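Local coordinates for peroxinectin A (Dictyostelium discoideum, PDB 6ERC), which catalyses the oxidation of phenolic donors by hydrogen peroxide, and also has iodide and thiocyanate peroxidase activity, as a secreted haem enzyme, at residues 176-180 with 181-185; 335-338 with 339-343; 486-490 with 491-495; 501-504 with 505-508. One frame throughout, in Å; residues are numbered along the deposited sequence.

Contact 1: 176-180 with 181-185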
loop_
_atom_site.group_PDB
_atom_site.type_symbol
_atom_site.label_atom_id
_atom_site.label_comp_id
_atom_site.label_asym_id
_atom_site.label_seq_id
_atom_site.Cartn_x
_atom_site.Cartn_y
_atom_site.Cartn_z
ATOM N N MET A 176 14.339 3.311 19.729
ATOM C CA MET A 176 13.314 4.337 19.804
ATOM C C MET A 176 13.977 5.671 20.108
ATOM O O MET A 176 15.062 5.720 20.695
ATOM C CB MET A 176 12.277 3.993 20.880
ATOM C CG MET A 176 10.831 4.266 20.500
ATOM S SD MET A 176 10.271 3.409 19.013
ATOM C CE MET A 176 10.537 1.705 19.476
ATOM N N THR A 177 13.317 6.751 19.697
ATOM C CA THR A 177 13.752 8.107 20.015
ATOM C C THR A 177 12.852 8.636 21.127
ATOM O O THR A 177 11.685 8.962 20.887
ATOM C CB THR A 177 13.690 9.013 18.784
ATOM O OG1 THR A 177 14.504 8.469 17.738
ATOM C CG2 THR A 177 14.183 10.417 19.119
ATOM N N VAL A 178 13.385 8.708 22.341
ATOM C CA VAL A 178 12.632 9.268 23.458
ATOM C C VAL A 178 12.640 10.785 23.338
ATOM O O VAL A 178 13.698 11.403 23.165
ATOM C CB VAL A 178 13.216 8.808 24.803
ATOM C CG1 VAL A 178 14.652 9.293 24.977
ATOM C CG2 VAL A 178 12.336 9.291 25.948
ATOM N N THR A 179 11.457 11.389 23.421
ATOM C CA THR A 179 11.306 12.824 23.246
ATOM C C THR A 179 10.341 13.355 24.295
ATOM O O THR A 179 9.736 12.597 25.058
ATOM C CB THR A 179 10.799 13.170 21.840
ATOM O OG1 THR A 179 9.495 12.608 21.647
ATOM C CG2 THR A 179 11.741 12.627 20.778
ATOM N N ASP A 180 10.203 14.683 24.324
ATOM C CA ASP A 180 9.261 15.331 25.229
ATOM C C ASP A 180 7.809 15.032 24.881
ATOM O O ASP A 180 6.921 15.359 25.678
ATOM C CB ASP A 180 9.476 16.846 25.217
ATOM C CG ASP A 180 10.889 17.238 25.594
ATOM O OD1 ASP A 180 11.520 16.512 26.393
ATOM O OD2 ASP A 180 11.368 18.279 25.092
ATOM N N VAL A 181 7.545 14.428 23.725
ATOM C CA VAL A 181 6.182 14.141 23.295
ATOM C C VAL A 181 6.067 12.663 22.955
ATOM O O VAL A 181 5.592 12.295 21.874
ATOM C CB VAL A 181 5.781 15.022 22.097
ATOM C CG1 VAL A 181 5.622 16.472 22.539
ATOM C CG2 VAL A 181 6.812 14.913 20.979
ATOM N N GLY A 182 6.500 11.806 23.880
ATOM C CA GLY A 182 6.406 10.373 23.696
ATOM C C GLY A 182 7.599 9.794 22.965
ATOM O O GLY A 182 8.556 10.480 22.593
ATOM N N ASP A 183 7.532 8.482 22.761
ATOM C CA ASP A 183 8.592 7.750 22.082
ATOM C C ASP A 183 8.326 7.718 20.583
ATOM O O ASP A 183 7.226 7.364 20.148
ATOM C CB ASP A 183 8.696 6.327 22.631
ATOM C CG ASP A 183 9.351 6.277 23.995
ATOM O OD1 ASP A 183 9.622 7.355 24.567
ATOM O OD2 ASP A 183 9.602 5.158 24.489
ATOM N N LEU A 184 9.340 8.085 19.799
ATOM C CA LEU A 184 9.236 8.092 18.345
ATOM C C LEU A 184 10.233 7.102 17.754
ATOM O O LEU A 184 11.126 6.627 18.465
ATOM C CB LEU A 184 9.485 9.498 17.797
ATOM C CG LEU A 184 8.514 10.581 18.277
ATOM C CD1 LEU A 184 8.932 11.939 17.741
ATOM C CD2 LEU A 184 7.088 10.257 17.857
ATOM N N PRO A 185 10.115 6.761 16.473
ATOM C CA PRO A 185 11.042 5.793 15.875
ATOM C C PRO A 185 12.468 6.311 15.896
ATOM O O PRO A 185 12.705 7.499 16.156
ATOM C CB PRO A 185 10.521 5.641 14.437
ATOM C CG PRO A 185 9.091 6.070 14.495
ATOM C CD PRO A 185 9.045 7.149 15.535
#
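Thr179 has chi1 at 63°, which sets OG1 in the crowded position between its own N and carbonyl carbon and aims it at Gly182 O across a tight hairpin. The hydroxyl donates to that oxygen, with Thr179 OG1 and Gly182 O 2.5 Å apart. Thr179 N also reaches Gly182 O, by a longer, bent bond, so one carbonyl is gripped twice. Thr179 OG1 also takes a weak bond from Val181 N, 3.4 Å away. At Thr177 the first torsion is -58°: OG1 lies beside the backbone N and gives its proton to Pro185 O, 2.6 Å away. Farther from the turn, Thr177 and Leu184 form the antiparallel hydrogen-bonded pair. Thr177 N donates to Leu184 O at 2.5 Å, and Leu184 N returns a nearly straight bond to Thr177 O at 2.7 Å. Val178 and Asp183 form the next, non-hydrogen-bonded pair, where Val178 CG2 lies against Asp183 OD1. Met176 CG touches Asp183 CB at 3.7 Å, and the two side chains meet at about a right angle. Gly182 has phi 87°, a value that would press a CB against the carbonyl before it. A valine in place of Thr179 would probably leave Gly182 O with just the bent backbone bond and let the turn at Asp180 and Val181 flex. The hairpin lies at the surface beside helix 218-241, where Met176 and Pro185 rest on Leu228 and Arg229 bonds to Asp183 O, while Leu184 packs on Tyr207.

Contact 2: 335-338 with 339-343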
loop_
_atom_site.group_PDB
_atom_site.type_symbol
_atom_site.label_atom_id
_atom_site.label_comp_id
_atom_site.label_asym_id
_atom_site.label_seq_id
_atom_site.Cartn_x
_atom_site.Cartn_y
_atom_site.Cartn_z
ATOM N N HIS A 335 9.047 16.769 10.335
ATOM C CA HIS A 335 8.556 17.813 11.230
ATOM C C HIS A 335 7.097 17.611 11.613
ATOM O O HIS A 335 6.649 18.172 12.620
ATOM C CB HIS A 335 8.730 19.188 10.584
ATOM C CG HIS A 335 10.139 19.687 10.615
ATOM N ND1 HIS A 335 10.500 20.856 11.250
ATOM C CD2 HIS A 335 11.279 19.169 10.102
ATOM C CE1 HIS A 335 11.802 21.040 11.119
ATOM N NE2 HIS A 335 12.298 20.030 10.427
ATOM N N ALA A 336 6.347 16.826 10.838
ATOM C CA ALA A 336 4.951 16.571 11.165
ATOM C C ALA A 336 4.788 15.869 12.508
ATOM O O ALA A 336 3.698 15.921 13.087
ATOM C CB ALA A 336 4.303 15.739 10.062
ATOM N N LEU A 337 5.834 15.214 13.012
ATOM C CA LEU A 337 5.788 14.544 14.305
ATOM C C LEU A 337 6.466 15.346 15.411
ATOM O O LEU A 337 6.689 14.809 16.499
ATOM C CB LEU A 337 6.433 13.158 14.205
ATOM C CG LEU A 337 5.832 12.169 13.202
ATOM C CD1 LEU A 337 6.550 10.828 13.279
ATOM C CD2 LEU A 337 4.341 11.986 13.436
ATOM N N ASN A 338 6.795 16.616 15.163
ATOM C CA ASN A 338 7.444 17.421 16.194
ATOM C C ASN A 338 6.576 17.550 17.438
ATOM O O ASN A 338 7.100 17.699 18.546
ATOM C CB ASN A 338 7.786 18.811 15.651
ATOM C CG ASN A 338 8.981 18.798 14.711
ATOM O OD1 ASN A 338 9.849 17.926 14.802
ATOM N ND2 ASN A 338 9.034 19.773 13.804
ATOM N N ARG A 339 5.252 17.507 17.278
ATOM C CA ARG A 339 4.323 17.583 18.400
ATOM C C ARG A 339 3.726 16.222 18.748
ATOM O O ARG A 339 2.619 16.152 19.293
ATOM C CB ARG A 339 3.212 18.590 18.095
ATOM C CG ARG A 339 3.682 20.042 18.034
ATOM C CD ARG A 339 2.561 20.978 17.586
ATOM N NE ARG A 339 2.949 22.388 17.655
ATOM C CZ ARG A 339 2.228 23.393 17.160
ATOM N NH1 ARG A 339 1.073 23.155 16.549
ATOM N NH2 ARG A 339 2.665 24.642 17.273
ATOM N N GLY A 340 4.435 15.140 18.443
ATOM C CA GLY A 340 3.973 13.807 18.766
ATOM C C GLY A 340 2.949 13.285 17.774
ATOM O O GLY A 340 2.418 14.007 16.930
ATOM N N VAL A 341 2.666 11.986 17.887
ATOM C CA VAL A 341 1.713 11.347 16.986
ATOM C C VAL A 341 0.267 11.610 17.385
ATOM O O VAL A 341 -0.628 11.500 16.536
ATOM C CB VAL A 341 1.941 9.827 16.916
ATOM C CG1 VAL A 341 3.346 9.512 16.420
ATOM C CG2 VAL A 341 1.689 9.174 18.272
ATOM N N GLU A 342 0.005 11.947 18.646
ATOM C CA GLU A 342 -1.376 12.071 19.109
ATOM C C GLU A 342 -2.182 13.065 18.289
ATOM O O GLU A 342 -3.329 12.748 17.928
ATOM C CB GLU A 342 -1.395 12.444 20.597
ATOM C CG GLU A 342 -1.049 11.300 21.535
ATOM C CD GLU A 342 0.433 10.976 21.555
ATOM O OE1 GLU A 342 1.236 11.800 21.067
ATOM O OE2 GLU A 342 0.797 9.896 22.066
ATOM N N PRO A 343 -1.679 14.262 17.967
ATOM C CA PRO A 343 -2.494 15.193 17.166
ATOM C C PRO A 343 -2.868 14.647 15.798
ATOM O O PRO A 343 -3.969 14.921 15.306
ATOM C CB PRO A 343 -1.599 16.437 17.061
ATOM C CG PRO A 343 -0.641 16.323 18.195
ATOM C CD PRO A 343 -0.398 14.862 18.375
HETATM O O HOH W 1 2.889 16.333 15.705
#
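Leu337 meets the following segment twice, once through its backbone and once through its side chain. Its O accepts a bond from Gly340 N, with Leu337 O and Gly340 N 3.0 Å apart. The donor stands well above the carbonyl plane, and the angle at the oxygen is 113°. The Leu337 side chain has CG beside the backbone N, with chi1 -59° and the rest extended. This carries Leu337 CD2 to Val341 CG1, 4.0 Å away, in a purely apolar touch. Asn338 and Arg339 are the two corner residues of the bend. At both, CB points away from the other segment, and what they bury is mostly each other's backbone. The motif is a type I beta turn from Leu337 to Gly340. It leads from the end of a 3-10 segment at Ala336 towards helix 342-350. A water bridges the backbone on either side of the bend. It donates to Ala336 O at 2.8 Å and to Gly340 O at 2.7 Å, and takes a weak bond from Arg339 N. Ala336 O has a second partner in the hydroxyl of Tyr314. Gly340 has a positive phi of 80°, which suits glycine, and a CB there would be crowded by Glu342 OE1. Arg339 runs out extended from CG to NE on the exposed side, its side chain about 8 Å from a bound N-acetylglucosamine. The other side of the turn is buried: Leu337 rests on Tyr207 and Ser222, Val341 on Ser222 and Leu226, and Glu342 forms a salt bridge with Arg229.

Contact 3: 486-490 with 491-495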
loop_
_atom_site.group_PDB
_atom_site.type_symbol
_atom_site.label_atom_id
_atom_site.label_comp_id
_atom_site.label_asym_id
_atom_site.label_seq_id
_atom_site.Cartn_x
_atom_site.Cartn_y
_atom_site.Cartn_z
ATOM N N GLU A 486 -1.689 -9.779 23.542
ATOM C CA GLU A 486 -2.805 -8.918 23.923
ATOM C C GLU A 486 -3.457 -8.323 22.683
ATOM O O GLU A 486 -3.700 -7.119 22.585
ATOM C CB GLU A 486 -2.328 -7.817 24.863
ATOM C CG GLU A 486 -1.492 -8.318 26.024
ATOM C CD GLU A 486 -0.977 -7.189 26.887
ATOM O OE1 GLU A 486 -1.283 -6.019 26.574
ATOM O OE2 GLU A 486 -0.266 -7.471 27.876
ATOM N N THR A 487 -3.756 -9.177 21.710
ATOM C CA THR A 487 -4.281 -8.713 20.435
ATOM C C THR A 487 -5.716 -8.231 20.604
ATOM O O THR A 487 -6.592 -8.994 21.022
ATOM C CB THR A 487 -4.206 -9.833 19.402
ATOM O OG1 THR A 487 -2.860 -10.316 19.326
ATOM C CG2 THR A 487 -4.629 -9.327 18.039
ATOM N N THR A 488 -5.954 -6.963 20.270
ATOM C CA THR A 488 -7.277 -6.365 20.397
ATOM C C THR A 488 -7.634 -5.605 19.124
ATOM O O THR A 488 -6.982 -5.780 18.088
ATOM C CB THR A 488 -7.318 -5.436 21.613
ATOM O OG1 THR A 488 -8.641 -4.915 21.785
ATOM C CG2 THR A 488 -6.330 -4.286 21.451
ATOM N N THR A 489 -8.664 -4.765 19.186
ATOM C CA THR A 489 -9.037 -3.947 18.043
ATOM C C THR A 489 -8.068 -2.779 17.878
ATOM O O THR A 489 -7.366 -2.378 18.810
ATOM C CB THR A 489 -10.462 -3.411 18.186
ATOM O OG1 THR A 489 -10.563 -2.607 19.369
ATOM C CG2 THR A 489 -11.463 -4.553 18.256
ATOM N N PHE A 490 -8.043 -2.230 16.664
ATOM C CA PHE A 490 -7.145 -1.120 16.365
ATOM C C PHE A 490 -7.377 0.046 17.319
ATOM O O PHE A 490 -6.421 0.674 17.791
ATOM C CB PHE A 490 -7.345 -0.687 14.910
ATOM C CG PHE A 490 -6.324 0.300 14.402
ATOM C CD1 PHE A 490 -5.089 0.449 15.014
ATOM C CD2 PHE A 490 -6.608 1.082 13.297
ATOM C CE1 PHE A 490 -4.165 1.357 14.531
ATOM C CE2 PHE A 490 -5.688 1.989 12.815
ATOM C CZ PHE A 490 -4.466 2.126 13.433
ATOM N N ALA A 491 -8.640 0.344 17.627
ATOM C CA ALA A 491 -8.945 1.469 18.504
ATOM C C ALA A 491 -8.295 1.300 19.869
ATOM O O ALA A 491 -7.813 2.275 20.459
ATOM C CB ALA A 491 -10.458 1.623 18.654
ATOM N N GLU A 492 -8.276 0.073 20.391
ATOM C CA GLU A 492 -7.689 -0.165 21.704
ATOM C C GLU A 492 -6.167 -0.153 21.664
ATOM O O GLU A 492 -5.531 0.230 22.652
ATOM C CB GLU A 492 -8.196 -1.493 22.273
ATOM C CG GLU A 492 -9.633 -1.432 22.777
ATOM C CD GLU A 492 -9.814 -0.435 23.910
ATOM O OE1 GLU A 492 -8.818 -0.140 24.609
ATOM O OE2 GLU A 492 -10.945 0.058 24.098
ATOM N N VAL A 493 -5.563 -0.563 20.548
ATOM C CA VAL A 493 -4.119 -0.416 20.404
ATOM C C VAL A 493 -3.734 1.056 20.476
ATOM O O VAL A 493 -2.699 1.417 21.050
ATOM C CB VAL A 493 -3.641 -1.062 19.090
ATOM C CG1 VAL A 493 -2.144 -0.862 18.913
ATOM C CG2 VAL A 493 -3.985 -2.545 19.064
ATOM N N ILE A 494 -4.562 1.929 19.895
ATOM C CA ILE A 494 -4.289 3.364 19.933
ATOM C C ILE A 494 -4.268 3.854 21.374
ATOM O O ILE A 494 -3.357 4.577 21.792
ATOM C CB ILE A 494 -5.328 4.128 19.088
ATOM C CG1 ILE A 494 -5.124 3.830 17.602
ATOM C CG2 ILE A 494 -5.233 5.632 19.324
ATOM C CD1 ILE A 494 -6.298 4.219 16.723
ATOM N N LYS A 495 -5.279 3.470 22.154
ATOM C CA LYS A 495 -5.348 3.894 23.548
ATOM C C LYS A 495 -4.157 3.369 24.340
ATOM O O LYS A 495 -3.545 4.102 25.124
ATOM C CB LYS A 495 -6.657 3.412 24.167
ATOM C CG LYS A 495 -7.906 3.964 23.500
ATOM C CD LYS A 495 -9.153 3.264 24.024
ATOM C CE LYS A 495 -10.416 3.760 23.339
ATOM N NZ LYS A 495 -11.626 3.074 23.867
#
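Thr489 O and Phe490 O open the helix by accepting from Val493 N and Ile494 N, each at 3.1 Å, the first nearly along the C=O axis. Thr489 holds the N-cap position. Thr489 OG1 lies alongside Glu492 and touches Glu492 CG at 3.7 Å. Thr488, one residue earlier, covers the same side of the first turn. Thr488 CG2 meets Glu492 CB at 3.5 Å and Val493 CG2 at 3.8 Å, and its OG1 also lies against Glu492 CB. Phe490 has CG anti to its N, chi1 -170°, which sends the ring out from the side of the helix, where Ile494 CD1 can lie over it. Ile494 CD1 sits over the centre of one face of the Phe490 ring, 4.2 Å from the centroid, as a CH-pi contact. Glu492 is bent at chi2, and Glu492 OE2 takes a salt bridge from Lys495 NZ at 3.1 Å, which arrives from above the carboxylate plane. A leucine in place of Glu492 would probably leave the ammonium of Lys495 without this mate and free to turn. The acidic group near the helix start is also likely to suit the helix dipole. The helix lies with its Phe490 side towards helix 247-275: the ring touches Ile265, and Glu269 accepts from Phe490 N. The ring also meets that of Trp75 in helix 70-80. Ile494 packs on Leu226 of helix 218-241, and Ala491 on Val504 and Val508 of the C-terminal tail.

Contact 4: 501-504 with 505-508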
loop_
_atom_site.group_PDB
_atom_site.type_symbol
_atom_site.label_atom_id
_atom_site.label_comp_id
_atom_site.label_asym_id
_atom_site.label_seq_id
_atom_site.Cartn_x
_atom_site.Cartn_y
_atom_site.Cartn_z
ATOM N N ILE A 501 -5.175 10.578 24.518
ATOM C CA ILE A 501 -5.589 10.658 23.123
ATOM C C ILE A 501 -6.980 11.267 22.996
ATOM O O ILE A 501 -7.309 11.865 21.962
ATOM C CB ILE A 501 -5.528 9.263 22.472
ATOM C CG1 ILE A 501 -5.795 9.352 20.966
ATOM C CG2 ILE A 501 -6.525 8.318 23.129
ATOM C CD1 ILE A 501 -4.739 10.112 20.198
ATOM N N GLY A 502 -7.814 11.127 24.019
ATOM C CA GLY A 502 -9.189 11.582 23.942
ATOM C C GLY A 502 -10.117 10.482 23.472
ATOM O O GLY A 502 -9.769 9.298 23.430
ATOM N N TYR A 503 -11.329 10.887 23.100
ATOM C CA TYR A 503 -12.322 9.914 22.669
ATOM C C TYR A 503 -11.890 9.231 21.376
ATOM O O TYR A 503 -11.408 9.874 20.439
ATOM C CB TYR A 503 -13.687 10.566 22.466
ATOM C CG TYR A 503 -14.676 9.591 21.870
ATOM C CD1 TYR A 503 -15.246 8.593 22.649
ATOM C CD2 TYR A 503 -15.013 9.646 20.525
ATOM C CE1 TYR A 503 -16.137 7.687 22.110
ATOM C CE2 TYR A 503 -15.904 8.743 19.976
ATOM C CZ TYR A 503 -16.462 7.765 20.774
ATOM O OH TYR A 503 -17.351 6.863 20.235
ATOM N N VAL A 504 -12.085 7.916 21.329
ATOM C CA VAL A 504 -11.734 7.099 20.174
ATOM C C VAL A 504 -12.878 6.126 19.930
ATOM O O VAL A 504 -13.202 5.314 20.806
ATOM C CB VAL A 504 -10.417 6.333 20.387
ATOM C CG1 VAL A 504 -10.105 5.451 19.185
ATOM C CG2 VAL A 504 -9.279 7.303 20.648
ATOM N N GLN A 505 -13.486 6.199 18.746
ATOM C CA GLN A 505 -14.576 5.300 18.411
ATOM C C GLN A 505 -14.065 3.863 18.303
ATOM O O GLN A 505 -12.879 3.632 18.059
ATOM C CB GLN A 505 -15.241 5.728 17.100
ATOM C CG GLN A 505 -14.383 5.572 15.848
ATOM C CD GLN A 505 -13.675 6.848 15.451
ATOM O OE1 GLN A 505 -13.334 7.679 16.292
ATOM N NE2 GLN A 505 -13.455 7.014 14.151
ATOM N N PRO A 506 -14.948 2.875 18.488
ATOM C CA PRO A 506 -14.491 1.476 18.400
ATOM C C PRO A 506 -13.952 1.100 17.031
ATOM O O PRO A 506 -12.936 0.399 16.945
ATOM C CB PRO A 506 -15.752 0.674 18.761
ATOM C CG PRO A 506 -16.894 1.614 18.555
ATOM C CD PRO A 506 -16.368 2.972 18.864
ATOM N N ASN A 507 -14.604 1.539 15.957
ATOM C CA ASN A 507 -14.146 1.282 14.593
ATOM C C ASN A 507 -13.597 2.587 14.033
ATOM O O ASN A 507 -14.354 3.425 13.534
ATOM C CB ASN A 507 -15.274 0.739 13.725
ATOM C CG ASN A 507 -14.806 0.369 12.332
ATOM O OD1 ASN A 507 -13.605 0.257 12.076
ATOM N ND2 ASN A 507 -15.752 0.171 11.425
ATOM N N VAL A 508 -12.273 2.754 14.107
ATOM C CA VAL A 508 -11.643 3.992 13.650
ATOM C C VAL A 508 -11.580 4.098 12.136
ATOM O O VAL A 508 -10.995 5.058 11.619
ATOM C CB VAL A 508 -10.220 4.134 14.231
ATOM C CG1 VAL A 508 -10.278 4.225 15.742
ATOM C CG2 VAL A 508 -9.332 2.977 13.792
#
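Tyr503 lays one face of its ring over the backbone N of Gln505, with Tyr503 CE2 3.7 Å from Gln505 N. CG is anti to the Tyr503 N, chi1 174°, so the ring runs forward beside the chain. The hydroxyl end reaches past Val504 to Gln505: Tyr503 OH is 3.7 Å from Gln505 CA and 3.9 Å from Gln505 CB. Pro506 CD is a little farther from Tyr503 OH, at 4.2 Å. The side chains of Tyr503 and Gln505 cross at about a right angle. Gln505 carries CG between its N and carbonyl carbon, chi1 68°, and bends sharply again at chi2. This bend brings the amide back beside Val504, its plane 21° from that of the Tyr503 ring; NE2 donates to Ile349 O of helix 342-350. The apolar part of the contact joins Val504 and Val508. Val504 has CG1 anti to N and Val508 has CG1 beside N, and Val504 CG1 meets Val508 CG1 at 3.7 Å. Both valines also face Ala491 of helix 490-497 and Ile349. This is an irregular, curling part of the C-terminal tail, packed on helices 490-497 and 342-350. No hydrogen bond links segments 501-504 and 505-508. The local course thus probably rests on packing within the tail, with the valine methyls on the buried side and the ring on the exposed side, and on bonds to the helices, such as that of the Gln505 amide.

In the fold
The four contacts form two touching pairs with a bridge between them. Contacts 1 and 2 meet where Val181 CG2 lies 3.5 Å from Gly340 N, and Leu184 CD1 lies 3.8 Å from Leu337 O. Arg229 serves both, bonding to Asp183 O and Glu342. Contacts 3 and 4 also pack together: Phe490 CD2 is 3.4 Å from Val508 CG2, and Ala491 CB packs on Gln505 O. Contact 2 reaches contact 4 through Glu342 O and Ile501 CD1, 3.8 Å apart. All four lie away from the annotated sites. The side chain of Ala336 is about 12 Å from the bound haem, and the side chain of Phe490 is also about 12 Å from the haem.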